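Local coordinates for protein pectinesterase inhibitor 1 (Arabidopsis thaliana, PDB 1X91) that inhibits pectin methylesterase from flowers, siliques and leaves, and belongs to the plant invertase and pectin methylesterase inhibitor family, at residues A[32-35]-A[36-39]; A[123-127]-A[128-132]; A[140-143]-A[144-148]. The protein carries 1 engineered substitution. All blocks are in the same frame, centred on the assembly; numbering follows the deposited sequence.

Interaction 1. Residues A[32-35]-A[36-39]; sequences ANLQ and ALAK. Engineered in segment 32-35: Ala32 (natural residue Pro).
The carboxamide of Asn33 presents one face to Ala36, whose N and CB both lie above it on the same side. This is the N-cap of helix 34-62, in the helical bundle of a plant invertase and pectin methylesterase inhibitor. At the oxygen corner of the amide, Ala36 N donates to Asn33 OD1 over 3.0 Å. The N-H points well at the oxygen (164°), yet the donor stands 43° out of the carbonyl plane, so the bond descends onto the amide from above and is not made on a lone pair. Ala36 CB lies over the same face, 3.9 Å from Asn33 CG. The group gets there because CG of Asn33 is turned away from its own N (chi1 177°) and folds beside the carbonyl carbon, under the first turn. The other flat group, the amide of Gln35, turns away from 36-39 toward helix 66-94: its chain bends at chi2, and NE2 bonds to Leu93 O.

Three backbone bonds then start the helical ladder. Leu37 N donates to Asn33 O at 2.9 Å, so Asn33 holds the first turn through side chain and main chain together. Ala38 N donates to Leu34 O at 2.9 Å and Lys39 N to Gln35 O at 3.2 Å.

On the side facing helix 127-149 the two leucines touch lightly, and Leu34 also packs on Met149. Lys39 sends its ammonium away to a salt bridge with Asp43. Ala32, an engineered residue replacing proline, precedes the cap and adds no side-chain contact to it. The leucine contact runs between methyls, Leu34 CD2 to Leu37 CD2 at 4.3 Å.

Interaction 2. Residues A[123-127]-A[128-132]; sequences RSVDS and SVVNN
Asp126 caps the first turn of helix 127-149 with its side chain, meeting Ser128 and Val129 as an N-cap residue. Asp126 CB sits 4.0 Å from Val129 CG2. CG, anti to the backbone N (chi1 -176°), carries the carboxylate in front of the helix end. There OD2 of Asp126 accepts twice: from Val129 N at 3.0 Å on the anti lone pair, and from Ser128 OG at 2.6 Å, nearly in line with the C-O bond. These two donors hold the carboxylate's rotation. OD1 takes a weak bond from a water, which in turn accepts from Ser128 N at 2.9 Å, so another N-H of the first turn is satisfied through solvent.

Behind the cap, Asp126 O accepts from Val130 N and Ser127 O from Asn131 N, the start of the regular helical pattern. The cap's own N-H is tied to Tyr72 OH, and Val129 packs on Leu56 and Ile59 of helix 34-62. Val125, just before the cap, crosses Val130 at about a right angle. This pair, five residues apart and flanking the cap, forms a hydrophobic staple, closed by Val125 CG2 against Val130 CG2 at 3.7 Å.

Interaction 3. Residues A[140-143]-A[144-148]; sequences CGIA and LVISN
From Cys140 to Ser147 the chain is regular alpha helix, with Leu144 N, Val145 N, Ile146 N and Ser147 N each donating to the carbonyl four residues earlier, over distances from 2.8 Å (Leu144 N to Cys140 O) to 3.3 Å (Val145 N to Gly141 O). The side chains follow this ladder. Ile142 and Ile146, one turn apart, lie side by side and point the same way, with Ile142 CG2 touching Ile146 CD1 at 3.7 Å. CG1 of Ile146 stands beside its own N (chi1 -60°) and therefore passes over Ile142 O at 3.3 Å, which lays CD1 back along the helix. Leu144 does likewise, placing its CG 3.2 Å from Cys140 O.

Ser147 is the polar element. Its OG occupies the slot between N and the carbonyl carbon (chi1 59°) and donates back to Ala143 O at 2.9 Å. That oxygen already takes Ser147 N, so two donors of one residue grip it. The buried hydroxyl also bonds Asn102 ND2 of helix 98-119, linking the two helices. Without the hydroxyl, as with an alanine here, Asn102 ND2 would probably lose this partner and Ala143 O would be left with the backbone N-H alone.

Ile142 packs separately on Phe20, Cys21 and Phe24 of helix 18-27. Ile146 packs on Leu37, Ala38 and Thr41 of helix 34-62, and Cys140 on Val105 and Leu109 of helix 98-119, the packing of one helix between two neighbours in the four-helix bundle of this inhibitor.

Along the chain the three contacts follow in series: interaction 1 opens helix 34-62, interaction 2 opens helix 127-149, and interaction 3 lies farther along that same helix. Interactions 1 and 3 have centres 11 Å apart and touch, through Leu37 CG to Ile146 CD1 at 3.7 Å and Ala38 CB to Ile146 CG2 at 3.7 Å. Interaction 2 lies on the opposite side of the chain's centre, with its centre 31 Å from that of interaction 1 and 25 Å from that of interaction 3. The capped start of one helix thus packs near the end of the other, consistent with antiparallel neighbours in the four-helix bundle that carries the N-terminal hairpin required for inhibition.

Interaction 1. Residues A[32-35]-A[36-39]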
loop_
_atom_site.group_PDB
_atom_site.type_symbol
_atom_site.label_atom_id
_atom_site.label_comp_id
_atom_site.label_asym_id
_atom_site.label_seq_id
_atom_site.Cartn_x
_atom_site.Cartn_y
_atom_site.Cartn_z
ATOM N N ALA A 32 -18.469 -8.607 -0.029
ATOM C CA ALA A 32 -18.336 -9.565 -1.111
ATOM C C ALA A 32 -18.451 -8.904 -2.476
ATOM O O ALA A 32 -18.184 -9.547 -3.483
ATOM C CB ALA A 32 -19.373 -10.677 -0.966
ATOM N N ASN A 33 -18.864 -7.634 -2.508
ATOM C CA ASN A 33 -18.951 -6.815 -3.737
ATOM C C ASN A 33 -17.548 -6.316 -4.058
ATOM O O ASN A 33 -17.006 -5.573 -3.290
ATOM C CB ASN A 33 -19.894 -5.627 -3.494
ATOM C CG ASN A 33 -20.017 -4.652 -4.661
ATOM O OD1 ASN A 33 -19.048 -4.181 -5.241
ATOM N ND2 ASN A 33 -21.252 -4.272 -4.947
ATOM N N LEU A 34 -16.941 -6.786 -5.143
ATOM C CA LEU A 34 -15.517 -6.482 -5.375
ATOM C C LEU A 34 -15.253 -5.000 -5.602
ATOM O O LEU A 34 -14.208 -4.524 -5.212
ATOM C CB LEU A 34 -14.934 -7.342 -6.511
ATOM C CG LEU A 34 -14.764 -8.833 -6.169
ATOM C CD1 LEU A 34 -14.255 -9.620 -7.377
ATOM C CD2 LEU A 34 -13.877 -9.034 -4.974
ATOM N N GLN A 35 -16.179 -4.269 -6.169
ATOM C CA GLN A 35 -15.997 -2.839 -6.350
ATOM C C GLN A 35 -15.937 -2.147 -4.979
ATOM O O GLN A 35 -15.085 -1.286 -4.720
ATOM C CB GLN A 35 -17.125 -2.307 -7.246
ATOM C CG GLN A 35 -17.072 -0.839 -7.432
ATOM C CD GLN A 35 -16.266 -0.378 -8.630
ATOM O OE1 GLN A 35 -16.076 -1.123 -9.619
ATOM N NE2 GLN A 35 -15.824 0.879 -8.580
ATOM N N ALA A 36 -16.837 -2.515 -4.080
ATOM C CA ALA A 36 -16.849 -1.956 -2.746
ATOM C C ALA A 36 -15.613 -2.347 -1.972
ATOM O O ALA A 36 -15.038 -1.533 -1.251
ATOM C CB ALA A 36 -18.129 -2.449 -2.010
ATOM N N LEU A 37 -15.195 -3.611 -2.091
ATOM C CA LEU A 37 -13.995 -4.061 -1.408
ATOM C C LEU A 37 -12.705 -3.387 -1.964
ATOM O O LEU A 37 -11.836 -3.031 -1.175
ATOM C CB LEU A 37 -13.884 -5.570 -1.515
ATOM C CG LEU A 37 -12.712 -6.180 -0.748
ATOM C CD1 LEU A 37 -12.839 -5.845 0.750
ATOM C CD2 LEU A 37 -12.654 -7.674 -1.031
ATOM N N ALA A 38 -12.613 -3.161 -3.269
ATOM C CA ALA A 38 -11.525 -2.350 -3.842
ATOM C C ALA A 38 -11.457 -0.991 -3.187
ATOM O O ALA A 38 -10.362 -0.533 -2.836
ATOM C CB ALA A 38 -11.707 -2.210 -5.339
ATOM N N LYS A 39 -12.606 -0.350 -2.991
ATOM C CA LYS A 39 -12.598 1.015 -2.451
ATOM C C LYS A 39 -12.169 0.981 -0.986
ATOM O O LYS A 39 -11.318 1.813 -0.565
ATOM C CB LYS A 39 -13.975 1.636 -2.633
ATOM C CG LYS A 39 -14.189 2.950 -1.933
ATOM C CD LYS A 39 -13.180 3.973 -2.315
ATOM C CE LYS A 39 -13.635 5.423 -1.976
ATOM N NZ LYS A 39 -13.660 5.783 -0.550
#

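Interaction 2. Residues A[123-127]-A[128-132]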
loop_
_atom_site.group_PDB
_atom_site.type_symbol
_atom_site.label_atom_id
_atom_site.label_comp_id
_atom_site.label_asym_id
_atom_site.label_seq_id
_atom_site.Cartn_x
_atom_site.Cartn_y
_atom_site.Cartn_z
ATOM N N ARG A 123 21.847 0.156 9.907
ATOM C CA ARG A 123 22.120 -0.627 11.090
ATOM C C ARG A 123 20.948 -0.699 12.083
ATOM O O ARG A 123 20.689 -1.739 12.692
ATOM C CB ARG A 123 23.338 -0.062 11.785
ATOM C CG ARG A 123 23.885 -0.937 12.893
ATOM C CD ARG A 123 24.212 -2.361 12.460
ATOM N NE ARG A 123 24.945 -3.084 13.516
ATOM C CZ ARG A 123 25.309 -4.355 13.461
ATOM N NH1 ARG A 123 25.085 -5.117 12.398
ATOM N NH2 ARG A 123 25.931 -4.878 14.493
ATOM N N SER A 124 20.289 0.436 12.262
ATOM C CA SER A 124 19.133 0.580 13.137
ATOM C C SER A 124 18.135 1.423 12.381
ATOM O O SER A 124 18.470 2.418 11.773
ATOM C CB SER A 124 19.487 1.211 14.498
ATOM O OG SER A 124 18.571 0.777 15.516
ATOM N N VAL A 125 16.892 0.973 12.395
ATOM C CA VAL A 125 15.868 1.562 11.568
ATOM C C VAL A 125 14.606 1.813 12.377
ATOM O O VAL A 125 14.386 1.186 13.424
ATOM C CB VAL A 125 15.544 0.641 10.386
ATOM C CG1 VAL A 125 14.944 -0.663 10.881
ATOM C CG2 VAL A 125 14.653 1.372 9.396
ATOM N N ASP A 126 13.833 2.805 11.936
ATOM C CA ASP A 126 12.530 3.047 12.545
ATOM C C ASP A 126 11.535 1.932 12.195
ATOM O O ASP A 126 11.208 1.719 11.031
ATOM C CB ASP A 126 11.959 4.371 12.101
ATOM C CG ASP A 126 10.678 4.662 12.787
ATOM O OD1 ASP A 126 10.688 5.172 13.938
ATOM O OD2 ASP A 126 9.584 4.374 12.277
ATOM N N SER A 127 11.047 1.221 13.185
ATOM C CA SER A 127 10.203 0.064 12.960
ATOM C C SER A 127 8.858 0.417 12.321
ATOM O O SER A 127 8.325 -0.410 11.558
ATOM C CB SER A 127 9.995 -0.745 14.258
ATOM O OG SER A 127 9.273 0.024 15.182
ATOM N N SER A 128 8.301 1.592 12.629
ATOM C CA SER A 128 7.009 1.995 12.043
ATOM C C SER A 128 7.182 2.242 10.540
ATOM O O SER A 128 6.297 1.911 9.756
ATOM C CB SER A 128 6.382 3.209 12.765
ATOM O OG SER A 128 6.984 4.385 12.317
ATOM N N VAL A 129 8.304 2.825 10.104
ATOM C CA VAL A 129 8.538 2.965 8.678
ATOM C C VAL A 129 8.600 1.587 8.018
ATOM O O VAL A 129 7.964 1.366 6.964
ATOM C CB VAL A 129 9.827 3.790 8.364
ATOM C CG1 VAL A 129 10.156 3.760 6.859
ATOM C CG2 VAL A 129 9.691 5.216 8.877
ATOM N N VAL A 130 9.340 0.652 8.590
ATOM C CA VAL A 130 9.495 -0.675 7.979
ATOM C C VAL A 130 8.148 -1.404 7.997
ATOM O O VAL A 130 7.729 -1.958 6.990
ATOM C CB VAL A 130 10.560 -1.516 8.754
ATOM C CG1 VAL A 130 10.529 -2.996 8.331
ATOM C CG2 VAL A 130 11.919 -0.916 8.575
ATOM N N ASN A 131 7.454 -1.330 9.116
ATOM C CA ASN A 131 6.232 -2.107 9.300
ATOM C C ASN A 131 5.134 -1.514 8.427
ATOM O O ASN A 131 4.415 -2.262 7.809
ATOM C CB ASN A 131 5.791 -2.131 10.758
ATOM C CG ASN A 131 6.726 -2.955 11.630
ATOM O OD1 ASN A 131 7.602 -3.670 11.125
ATOM N ND2 ASN A 131 6.577 -2.824 12.953
ATOM N N ASN A 132 4.987 -0.194 8.401
ATOM C CA ASN A 132 4.000 0.433 7.512
ATOM C C ASN A 132 4.299 0.171 6.053
ATOM O O ASN A 132 3.381 0.030 5.252
ATOM C CB ASN A 132 3.864 1.933 7.740
ATOM C CG ASN A 132 3.071 2.283 8.990
ATOM O OD1 ASN A 132 2.698 1.412 9.772
ATOM N ND2 ASN A 132 2.812 3.581 9.178
HETATM O O HOH W 1 8.734 3.227 14.973
#

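Interaction 3. Residues A[140-143]-A[144-148]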
loop_
_atom_site.group_PDB
_atom_site.type_symbol
_atom_site.label_atom_id
_atom_site.label_comp_id
_atom_site.label_asym_id
_atom_site.label_seq_id
_atom_site.Cartn_x
_atom_site.Cartn_y
_atom_site.Cartn_z
ATOM N N CYS A 140 -1.471 -3.199 -1.083
ATOM C CA CYS A 140 -1.454 -3.096 -2.558
ATOM C C CYS A 140 -1.620 -4.451 -3.214
ATOM O O CYS A 140 -2.329 -4.561 -4.228
ATOM C CB CYS A 140 -0.197 -2.389 -3.092
ATOM S SG CYS A 140 -0.003 -0.645 -2.699
ATOM N N GLY A 141 -0.986 -5.471 -2.656
ATOM C CA GLY A 141 -1.098 -6.830 -3.195
ATOM C C GLY A 141 -2.543 -7.307 -3.195
ATOM O O GLY A 141 -3.003 -7.859 -4.196
ATOM N N ILE A 142 -3.288 -7.017 -2.129
ATOM C CA ILE A 142 -4.698 -7.344 -2.054
ATOM C C ILE A 142 -5.481 -6.568 -3.121
ATOM O O ILE A 142 -6.317 -7.110 -3.836
ATOM C CB ILE A 142 -5.271 -7.090 -0.627
ATOM C CG1 ILE A 142 -4.609 -8.014 0.393
ATOM C CG2 ILE A 142 -6.777 -7.296 -0.636
ATOM C CD1 ILE A 142 -4.864 -7.663 1.846
ATOM N N ALA A 143 -5.211 -5.262 -3.246
ATOM C CA ALA A 143 -5.906 -4.426 -4.206
ATOM C C ALA A 143 -5.623 -4.880 -5.654
ATOM O O ALA A 143 -6.444 -4.683 -6.525
ATOM C CB ALA A 143 -5.477 -2.951 -4.040
ATOM N N LEU A 144 -4.442 -5.401 -5.933
ATOM C CA LEU A 144 -4.125 -5.893 -7.264
ATOM C C LEU A 144 -4.948 -7.115 -7.606
ATOM O O LEU A 144 -5.450 -7.242 -8.732
ATOM C CB LEU A 144 -2.634 -6.247 -7.369
ATOM C CG LEU A 144 -1.638 -5.070 -7.340
ATOM C CD1 LEU A 144 -0.236 -5.628 -7.316
ATOM C CD2 LEU A 144 -1.918 -4.220 -8.555
ATOM N N VAL A 145 -5.144 -7.978 -6.647
ATOM C CA VAL A 145 -5.941 -9.162 -6.901
ATOM C C VAL A 145 -7.404 -8.768 -7.135
ATOM O O VAL A 145 -8.038 -9.208 -8.094
ATOM C CB VAL A 145 -5.810 -10.154 -5.722
ATOM C CG1 VAL A 145 -6.696 -11.393 -5.955
ATOM C CG2 VAL A 145 -4.400 -10.595 -5.562
ATOM N N ILE A 146 -7.924 -7.863 -6.322
ATOM C CA ILE A 146 -9.286 -7.366 -6.463
ATOM C C ILE A 146 -9.502 -6.650 -7.783
ATOM O O ILE A 146 -10.455 -6.958 -8.537
ATOM C CB ILE A 146 -9.690 -6.443 -5.296
ATOM C CG1 ILE A 146 -9.630 -7.144 -3.945
ATOM C CG2 ILE A 146 -11.093 -5.886 -5.550
ATOM C CD1 ILE A 146 -9.573 -6.124 -2.755
ATOM N N SER A 147 -8.636 -5.714 -8.109
ATOM C CA SER A 147 -8.798 -4.948 -9.344
ATOM C C SER A 147 -8.696 -5.833 -10.599
ATOM O O SER A 147 -9.368 -5.578 -11.615
ATOM C CB SER A 147 -7.805 -3.779 -9.411
ATOM O OG SER A 147 -6.461 -4.177 -9.340
ATOM N N ASN A 148 -7.849 -6.863 -10.539
ATOM C CA ASN A 148 -7.789 -7.861 -11.602
ATOM C C ASN A 148 -9.120 -8.558 -11.844
ATOM O O ASN A 148 -9.432 -8.917 -13.011
ATOM C CB ASN A 148 -6.702 -8.898 -11.305
ATOM C CG ASN A 148 -6.541 -9.896 -12.412
ATOM O OD1 ASN A 148 -7.038 -11.015 -12.330
ATOM N ND2 ASN A 148 -5.859 -9.493 -13.461
#